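Putative NADH Oxidase (Clostridium acetobutylicum, PDB 3E10) binds flavin mononucleotide and, as a member of the nitroreductase family, probably acts as an FMN-dependent oxidoreductase. Local coordinates at residues K15-K18 with V19-E22; L77-E80 with E81-K84. All blocks are in the same frame, centred on the assembly; numbering follows the deposited sequence. Where two conformers were deposited one is given.

Interaction 1 (K15-K18 with V19-E22)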
# COMPACT_ATOMS: atom_id res chain seq x y z
N LYS B 15 -12.75 9.22 -19.85
CA LYS B 15 -13.94 9.21 -20.69
C LYS B 15 -15.20 9.47 -19.86
O LYS B 15 -15.18 9.35 -18.64
CB LYS B 15 -14.07 7.85 -21.40
CG LYS B 15 -12.87 7.53 -22.27
CD LYS B 15 -13.03 6.28 -23.08
CE LYS B 15 -11.99 6.23 -24.22
NZ LYS B 15 -11.82 4.87 -24.79
N GLY B 16 -16.31 9.76 -20.52
CA GLY B 16 -17.57 9.96 -19.79
C GLY B 16 -18.24 8.66 -19.35
O GLY B 16 -19.10 8.69 -18.48
N LYS B 17 -17.85 7.54 -19.95
CA LYS B 17 -18.44 6.25 -19.70
C LYS B 17 -18.48 5.93 -18.20
O LYS B 17 -17.46 6.05 -17.52
CB LYS B 17 -17.63 5.17 -20.43
CG LYS B 17 -18.09 3.73 -20.22
CD LYS B 17 -17.34 2.74 -21.11
CE LYS B 17 -17.94 1.32 -20.98
NZ LYS B 17 -19.41 1.23 -21.31
N LYS B 18 -19.62 5.51 -17.71
CA LYS B 18 -19.74 5.11 -16.32
C LYS B 18 -18.97 3.82 -16.04
O LYS B 18 -18.84 2.95 -16.90
CB LYS B 18 -21.23 4.94 -15.92
CG LYS B 18 -22.07 6.17 -16.23
CD LYS B 18 -21.48 7.44 -15.65
CE LYS B 18 -22.43 8.64 -15.78
NZ LYS B 18 -21.81 9.89 -15.23
N VAL B 19 -18.48 3.69 -14.82
CA VAL B 19 -17.83 2.46 -14.39
C VAL B 19 -18.95 1.50 -13.99
O VAL B 19 -19.80 1.83 -13.17
CB VAL B 19 -16.88 2.69 -13.21
CG1 VAL B 19 -16.27 1.39 -12.78
CG2 VAL B 19 -15.75 3.71 -13.60
N GLU B 20 -18.93 0.32 -14.60
CA GLU B 20 -19.98 -0.67 -14.38
C GLU B 20 -20.07 -1.02 -12.90
O GLU B 20 -19.05 -1.13 -12.21
CB GLU B 20 -19.69 -1.95 -15.18
CG GLU B 20 -19.80 -1.78 -16.73
CD GLU B 20 -18.51 -1.34 -17.42
OE1 GLU B 20 -17.60 -0.79 -16.77
OE2 GLU B 20 -18.42 -1.55 -18.66
N LYS B 21 -21.30 -1.24 -12.44
CA LYS B 21 -21.55 -1.59 -11.04
C LYS B 21 -20.69 -2.76 -10.61
O LYS B 21 -20.18 -2.75 -9.50
CB LYS B 21 -23.04 -1.91 -10.78
CG LYS B 21 -23.95 -0.73 -11.03
CD LYS B 21 -23.76 0.43 -10.08
CE LYS B 21 -24.97 1.37 -10.21
NZ LYS B 21 -24.63 2.75 -9.86
N GLU B 22 -20.53 -3.77 -11.46
CA GLU B 22 -19.74 -4.94 -11.09
C GLU B 22 -18.27 -4.60 -10.84
O GLU B 22 -17.63 -5.19 -9.99
CB GLU B 22 -19.87 -6.06 -12.10
CG GLU B 22 -19.33 -5.81 -13.44
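Lys17 reaches past Lys18 to meet the carboxylate of Glu20, three residues further on. From CB outward, with CG anti to the backbone N (chi1 178°), the Lys17 chain runs straight through CD, and none of its first three carbons approaches the 19-22 segment closely. In the conformer given, one of two deposited, the first touch comes at CE, 3.7 Å from Glu20 OE2. There the chain bends at chi4 (57°), which leaves NZ alongside the same oxygen: Lys17 NZ to Glu20 OE2 is 4.0 Å, a long and doubtful salt bridge that probably contributes only modestly at this exposed position. Glu20 stands at the N-cap position of helix 21-32, and the bend at chi2 (89°) turns its carboxylate back toward 15-18; OE1 comes within 3.9 Å of Lys18 O, a proximity without a hydrogen bond. The stronger hold on that carboxylate is the hydroxyl of Tyr146, hydrogen-bonded to OE1, so the lysine approaches one oxygen and the tyrosine holds the other.

The segment leads from the loop after helix 4-7 into helix 21-32. Backbone bonding between Lys15 and Tyr146 ties it to the chain just beyond strand 136-145, Val19 packs on Leu109 just ahead of strand 110-115, and Lys21 forms a salt bridge with Glu49, just past strand 43-48.

Interaction 2 (L77-E80 with E81-K84)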
# COMPACT_ATOMS: atom_id res chain seq x y z
N LEU B 77 -11.56 6.30 4.11
CA LEU B 77 -11.62 6.83 5.44
C LEU B 77 -11.24 5.73 6.42
O LEU B 77 -11.40 4.57 6.10
CB LEU B 77 -13.06 7.27 5.75
CG LEU B 77 -13.87 8.09 4.72
CD1 LEU B 77 -15.39 7.97 5.07
CD2 LEU B 77 -13.49 9.49 4.84
N ALA B 78 -10.80 6.12 7.62
CA ALA B 78 -10.54 5.16 8.67
C ALA B 78 -11.32 5.54 9.91
O ALA B 78 -11.44 6.71 10.23
CB ALA B 78 -9.04 5.13 9.02
N ASP B 79 -11.81 4.55 10.63
CA ASP B 79 -12.59 4.77 11.85
C ASP B 79 -11.71 4.51 13.07
O ASP B 79 -11.22 3.39 13.27
CB ASP B 79 -13.76 3.81 11.86
CG ASP B 79 -14.68 4.01 13.04
OD1 ASP B 79 -14.40 4.86 13.91
OD2 ASP B 79 -15.70 3.28 13.10
N GLU B 80 -11.45 5.56 13.84
CA GLU B 80 -10.69 5.43 15.07
C GLU B 80 -11.21 4.30 15.96
O GLU B 80 -10.43 3.64 16.67
CB GLU B 80 -10.74 6.74 15.87
CG GLU B 80 -9.92 7.87 15.33
CD GLU B 80 -10.09 9.16 16.20
OE1 GLU B 80 -11.12 9.33 16.87
OE2 GLU B 80 -9.22 10.04 16.14
N GLU B 81 -12.53 4.12 15.99
CA GLU B 81 -13.13 3.16 16.87
C GLU B 81 -12.87 1.72 16.45
O GLU B 81 -13.13 0.81 17.23
CB GLU B 81 -14.63 3.43 17.02
CG GLU B 81 -14.89 4.80 17.67
CD GLU B 81 -16.36 5.12 17.83
OE1 GLU B 81 -17.21 4.32 17.37
OE2 GLU B 81 -16.67 6.20 18.39
N LYS B 82 -12.35 1.53 15.23
CA LYS B 82 -11.93 0.21 14.79
C LYS B 82 -10.44 -0.04 15.00
O LYS B 82 -9.96 -1.15 14.76
CB LYS B 82 -12.28 0.03 13.32
CG LYS B 82 -13.76 0.08 13.07
CD LYS B 82 -14.09 -0.16 11.62
CE LYS B 82 -15.59 -0.33 11.41
NZ LYS B 82 -16.32 0.97 11.46
N MSE B 83 -9.70 0.95 15.48
CA MSE B 83 -8.26 0.80 15.58
C MSE B 83 -7.83 0.12 16.86
O MSE B 83 -8.10 0.63 17.96
CB MSE B 83 -7.56 2.14 15.49
CG MSE B 83 -7.82 2.88 14.19
SE MSE B 83 -7.05 4.62 14.23
CE MSE B 83 -7.87 5.31 12.65
N LYS B 84 -7.15 -0.99 16.70
CA LYS B 84 -6.42 -1.68 17.78
C LYS B 84 -4.97 -1.17 17.86
O LYS B 84 -4.37 -1.13 18.93
CB LYS B 84 -6.40 -3.18 17.49
CG LYS B 84 -7.76 -3.84 17.34
CD LYS B 84 -7.63 -5.24 16.68
CE LYS B 84 -8.97 -5.99 16.67
NZ LYS B 84 -9.89 -5.64 15.54
O HOH W 1 -17.61 3.29 14.80
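Asp79 directs its two carboxylate oxygens to different residues of the turn that follows it. OD1 accepts the backbone N-H of Glu81, with Glu81 N to Asp79 OD1 at 2.9 Å and the donor well above the carboxylate plane, the bond that defines an Asx turn. In the Lys82 conformer given, one of two deposited, OD2 takes Lys82 NZ at 2.9 Å on its anti lone pair, a salt bridge in which the two side chains cross at about a right angle. Swung beside its own carbonyl carbon (chi1 -176°), the carboxylate lies over the turn and serves both.

The backbone of the same turn is closed by its own bonds. Lys82 N bonds to Asp79 O at 2.9 Å and Met83 N to Glu80 O at 3.0 Å, two successive turns that build a short 3-10 segment. The extended side chain of selenomethionine Met83 runs back beside Glu80, its CE 3.8 Å from Ala78 CB.

In the next shell, one water donates to both Asp79 OD2 (2.6 Å) and Glu81 OE1 (2.8 Å), which probably eases the closeness of the two negative charges. Asn135 ND2 gives OD1 a second hydrogen bond. The ammonium of Lys82 also forms a salt bridge with Glu44, its strongest polar partner, and is thus shared by two carboxylates.

All this follows the end of strand 72-79, which runs between strands 43-48 and 136-145 in the antiparallel sheet. Ala78 and Met83 both rest on Trp89 of helix 89-106, while Lys82 packs against Arg162 of the second subunit.

Both contacts are local and lie toward the periphery, each centred about 17 Å from the middle of the chain; their own centres are 30 Å apart and they do not touch. Interaction 1 leads into a helix and is mostly surface, with a single long ion pair between an exposed lysine modelled in two conformers and a partly exposed glutamate, and only Val19 buried. Interaction 2 leads out of a strand and is the more enclosed, built round a buried aspartate with short hydrogen bonds, a close salt bridge and a small apolar patch. Both relate to the same sheet, but differently: 15-22 meets residues flanking strands 43-48, 110-115 and 136-145, whereas 77-84 contains the end of strand 72-79.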